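Local coordinates for fosfomycin resistance protein FosX (Mesorhizobium loti, PDB 1R9C) that catalyses the manganese-dependent hydration of the antibiotic fosfomycin, opening its epoxide ring and so giving resistance to the drug, at residues 17-27 / 82-91. Sequence-based numbering, arbitrary orientation.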
loop_
_atom_site.group_PDB
_atom_site.type_symbol
_atom_site.label_atom_id
_atom_site.label_comp_id
_atom_site.label_asym_id
_atom_site.label_seq_id
_atom_site.Cartn_x
_atom_site.Cartn_y
_atom_site.Cartn_z
ATOM N N ARG A 17 1.943 -19.387 -1.828
ATOM C CA ARG A 17 0.533 -19.155 -1.505
ATOM C C ARG A 17 0.149 -17.710 -1.797
ATOM O O ARG A 17 -0.928 -17.458 -2.330
ATOM C CB ARG A 17 0.267 -19.483 -0.041
ATOM C CG ARG A 17 -1.187 -19.467 0.368
ATOM C CD ARG A 17 -2.095 -20.392 -0.415
ATOM N NE ARG A 17 -3.499 -20.044 -0.227
ATOM C CZ ARG A 17 -4.479 -20.410 -1.059
ATOM N NH1 ARG A 17 -4.225 -21.136 -2.155
ATOM N NH2 ARG A 17 -5.716 -20.060 -0.793
ATOM N N MET A 18 1.020 -16.760 -1.443
ATOM C CA MET A 18 0.721 -15.348 -1.718
ATOM C C MET A 18 0.572 -15.125 -3.235
ATOM O O MET A 18 -0.289 -14.364 -3.651
ATOM C CB MET A 18 1.788 -14.426 -1.125
ATOM C CG MET A 18 1.493 -12.932 -1.333
ATOM S SD MET A 18 -0.065 -12.414 -0.551
ATOM C CE MET A 18 0.249 -10.634 -0.479
ATOM N N THR A 19 1.413 -15.779 -4.040
ATOM C CA THR A 19 1.322 -15.735 -5.495
ATOM C C THR A 19 -0.107 -16.144 -5.917
ATOM O O THR A 19 -0.751 -15.468 -6.740
ATOM C CB THR A 19 2.384 -16.689 -6.121
ATOM O OG1 THR A 19 3.704 -16.169 -5.880
ATOM C CG2 THR A 19 2.260 -16.748 -7.638
ATOM N N ARG A 20 -0.597 -17.251 -5.336
ATOM C CA ARG A 20 -1.904 -17.785 -5.711
ATOM C C ARG A 20 -3.023 -16.816 -5.312
ATOM O O ARG A 20 -3.963 -16.603 -6.074
ATOM C CB ARG A 20 -2.105 -19.208 -5.177
ATOM C CG ARG A 20 -1.010 -20.205 -5.663
ATOM C CD ARG A 20 -0.668 -20.163 -7.207
ATOM N NE ARG A 20 0.420 -21.083 -7.591
ATOM C CZ ARG A 20 1.138 -21.002 -8.728
ATOM N NH1 ARG A 20 0.889 -20.017 -9.602
ATOM N NH2 ARG A 20 2.106 -21.909 -8.998
ATOM N N ILE A 21 -2.906 -16.226 -4.127
ATOM C CA ILE A 21 -3.824 -15.163 -3.703
ATOM C C ILE A 21 -3.833 -13.989 -4.693
ATOM O O ILE A 21 -4.901 -13.582 -5.149
ATOM C CB ILE A 21 -3.511 -14.700 -2.238
ATOM C CG1 ILE A 21 -3.790 -15.858 -1.262
ATOM C CG2 ILE A 21 -4.317 -13.467 -1.894
ATOM C CD1 ILE A 21 -3.193 -15.681 0.159
ATOM N N LEU A 22 -2.658 -13.445 -5.041
ATOM C CA LEU A 22 -2.639 -12.258 -5.887
ATOM C C LEU A 22 -3.145 -12.595 -7.293
ATOM O O LEU A 22 -3.823 -11.781 -7.926
ATOM C CB LEU A 22 -1.231 -11.650 -5.931
ATOM C CG LEU A 22 -0.682 -11.066 -4.630
ATOM C CD1 LEU A 22 0.827 -10.786 -4.786
ATOM C CD2 LEU A 22 -1.443 -9.762 -4.305
ATOM N N GLU A 23 -2.842 -13.806 -7.769
ATOM C CA GLU A 23 -3.323 -14.238 -9.077
ATOM C C GLU A 23 -4.838 -14.530 -9.036
ATOM O O GLU A 23 -5.579 -14.149 -9.953
ATOM C CB GLU A 23 -2.561 -15.481 -9.554
ATOM C CG GLU A 23 -1.126 -15.158 -9.967
ATOM C CD GLU A 23 -0.324 -16.402 -10.319
ATOM O OE1 GLU A 23 -0.839 -17.524 -10.137
ATOM O OE2 GLU A 23 0.825 -16.253 -10.774
ATOM N N GLY A 24 -5.274 -15.159 -7.945
ATOM C CA GLY A 24 -6.640 -15.640 -7.820
ATOM C C GLY A 24 -7.605 -14.480 -7.624
ATOM O O GLY A 24 -8.672 -14.463 -8.249
ATOM N N VAL A 25 -7.238 -13.524 -6.773
ATOM C CA VAL A 25 -8.142 -12.409 -6.453
ATOM C C VAL A 25 -8.002 -11.278 -7.461
ATOM O O VAL A 25 -9.015 -10.785 -7.960
ATOM C CB VAL A 25 -8.003 -11.874 -5.002
ATOM C CG1 VAL A 25 -9.009 -10.787 -4.727
ATOM C CG2 VAL A 25 -8.232 -12.954 -3.999
ATOM N N PHE A 26 -6.769 -10.873 -7.782
ATOM C CA PHE A 26 -6.593 -9.664 -8.576
ATOM C C PHE A 26 -6.202 -9.891 -10.027
ATOM O O PHE A 26 -6.035 -8.931 -10.752
ATOM C CB PHE A 26 -5.576 -8.698 -7.931
ATOM C CG PHE A 26 -5.818 -8.397 -6.472
ATOM C CD1 PHE A 26 -5.044 -9.002 -5.494
ATOM C CD2 PHE A 26 -6.743 -7.439 -6.066
ATOM C CE1 PHE A 26 -5.232 -8.687 -4.127
ATOM C CE2 PHE A 26 -6.935 -7.146 -4.707
ATOM C CZ PHE A 26 -6.172 -7.758 -3.739
ATOM N N ASP A 27 -6.053 -11.153 -10.447
ATOM C CA ASP A 27 -5.435 -11.477 -11.722
ATOM C C ASP A 27 -4.045 -10.840 -11.849
ATOM O O ASP A 27 -3.649 -10.397 -12.917
ATOM C CB ASP A 27 -6.347 -11.103 -12.906
ATOM C CG ASP A 27 -6.252 -12.087 -14.051
ATOM O OD1 ASP A 27 -5.598 -13.168 -13.908
ATOM O OD2 ASP A 27 -6.813 -11.866 -15.154
ATOM N N TYR A 82 -16.416 -11.450 -7.257
ATOM C CA TYR A 82 -15.214 -11.267 -6.459
ATOM C C TYR A 82 -15.328 -11.909 -5.086
ATOM O O TYR A 82 -14.351 -12.407 -4.553
ATOM C CB TYR A 82 -14.845 -9.784 -6.334
ATOM C CG TYR A 82 -13.997 -9.368 -7.492
ATOM C CD1 TYR A 82 -14.565 -8.720 -8.588
ATOM C CD2 TYR A 82 -12.642 -9.698 -7.530
ATOM C CE1 TYR A 82 -13.799 -8.374 -9.684
ATOM C CE2 TYR A 82 -11.856 -9.362 -8.616
ATOM C CZ TYR A 82 -12.436 -8.675 -9.679
ATOM O OH TYR A 82 -11.700 -8.324 -10.777
ATOM N N ALA A 83 -16.524 -11.896 -4.517
ATOM C CA ALA A 83 -16.750 -12.530 -3.229
ATOM C C ALA A 83 -16.514 -14.047 -3.355
ATOM O O ALA A 83 -15.929 -14.682 -2.454
ATOM C CB ALA A 83 -18.168 -12.238 -2.766
ATOM N N GLU A 84 -16.990 -14.597 -4.479
ATOM C CA GLU A 84 -16.727 -15.973 -4.912
ATOM C C GLU A 84 -15.240 -16.302 -5.030
ATOM O O GLU A 84 -14.805 -17.346 -4.532
ATOM C CB GLU A 84 -17.375 -16.225 -6.277
ATOM C CG GLU A 84 -18.840 -16.620 -6.212
ATOM C CD GLU A 84 -19.525 -16.643 -7.584
ATOM O OE1 GLU A 84 -18.845 -16.929 -8.609
ATOM O OE2 GLU A 84 -20.752 -16.375 -7.636
ATOM N N ARG A 85 -14.472 -15.443 -5.717
ATOM C CA ARG A 85 -13.035 -15.659 -5.880
ATOM C C ARG A 85 -12.383 -15.739 -4.497
ATOM O O ARG A 85 -11.584 -16.632 -4.223
ATOM C CB ARG A 85 -12.360 -14.536 -6.705
ATOM C CG ARG A 85 -12.601 -14.519 -8.230
ATOM C CD ARG A 85 -12.134 -13.201 -8.906
ATOM N NE ARG A 85 -11.842 -13.319 -10.340
ATOM C CZ ARG A 85 -10.680 -12.940 -10.918
ATOM N NH1 ARG A 85 -9.695 -12.426 -10.199
ATOM N NH2 ARG A 85 -10.495 -13.087 -12.229
ATOM N N VAL A 86 -12.722 -14.792 -3.619
ATOM C CA VAL A 86 -12.183 -14.803 -2.256
ATOM C C VAL A 86 -12.543 -16.121 -1.571
ATOM O O VAL A 86 -11.698 -16.754 -0.946
ATOM C CB VAL A 86 -12.635 -13.535 -1.455
ATOM C CG1 VAL A 86 -12.245 -13.624 0.024
ATOM C CG2 VAL A 86 -11.999 -12.272 -2.103
ATOM N N GLY A 87 -13.797 -16.535 -1.737
ATOM C CA GLY A 87 -14.277 -17.830 -1.289
ATOM C C GLY A 87 -13.447 -19.022 -1.742
ATOM O O GLY A 87 -13.027 -19.821 -0.917
ATOM N N LYS A 88 -13.164 -19.122 -3.042
ATOM C CA LYS A 88 -12.451 -20.299 -3.555
ATOM C C LYS A 88 -10.998 -20.399 -3.024
ATOM O O LYS A 88 -10.433 -21.499 -2.931
ATOM C CB LYS A 88 -12.500 -20.346 -5.089
ATOM N N LEU A 89 -10.427 -19.261 -2.635
ATOM C CA LEU A 89 -9.095 -19.244 -2.038
ATOM C C LEU A 89 -9.068 -19.564 -0.544
ATOM O O LEU A 89 -7.998 -19.790 0.019
ATOM C CB LEU A 89 -8.384 -17.933 -2.304
ATOM C CG LEU A 89 -7.940 -17.709 -3.753
ATOM C CD1 LEU A 89 -7.706 -16.229 -3.927
ATOM C CD2 LEU A 89 -6.667 -18.504 -4.091
ATOM N N GLY A 90 -10.235 -19.581 0.091
ATOM C CA GLY A 90 -10.332 -19.935 1.502
ATOM C C GLY A 90 -9.895 -18.820 2.449
ATOM O O GLY A 90 -9.489 -19.094 3.567
ATOM N N LEU A 91 -10.016 -17.571 2.010
ATOM C CA LEU A 91 -9.535 -16.411 2.775
ATOM C C LEU A 91 -10.557 -15.918 3.801
ATOM O O LEU A 91 -11.771 -15.976 3.546
ATOM C CB LEU A 91 -9.147 -15.297 1.822
ATOM C CG LEU A 91 -8.010 -15.629 0.834
ATOM C CD1 LEU A 91 -7.822 -14.458 -0.113
ATOM C CD2 LEU A 91 -6.711 -15.976 1.588
HETATM O O HOH W 1 -7.109 -22.094 -2.673
#
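Leu89 enters helix 17-26 as a knob, its isobutyl group lodged among Arg17, Ile21, Gly24 and Val25. Its CD1 presses on Val25 CG2 at 3.3 Å, tighter than a usual carbon contact, while CD2 faces the Arg20 carbonyl. Gly24, with no side chain, lets Leu89 CD1 come to 4.1 Å from its CA. Next to it, Leu91 spreads its two methyls, CD2 lying 3.8 Å from Ile21 CD1 and CD1 reaching Ile21 CG2 and Val25 CG2.

Helices 17-26 and 82-89 run nearly antiparallel (157°, axes 9.0 Å apart); both lie within the vicinal oxygen chelate (glyoxalase) domain and pack against the outside of its β-sheets.

At the C-terminal end of helix 17-26, Arg85 stretches out from CG to NE and brings NH1 to Val25 O, a weak, bent hydrogen bond (2.9 Å, 128°). The same carbonyl meets the Tyr82 ring edge in its plane, with CE2 3.2 Å from Val25 O.

Strand 106-110 backs the apolar layer through Phe109, which touches Val25, Val86 and Leu91. A Schellman motif at Gly90 follows helix 82-89 and turns the chain into Leu91. Tyr82 OH is hydrogen-bonded to Met1 N of the second subunit.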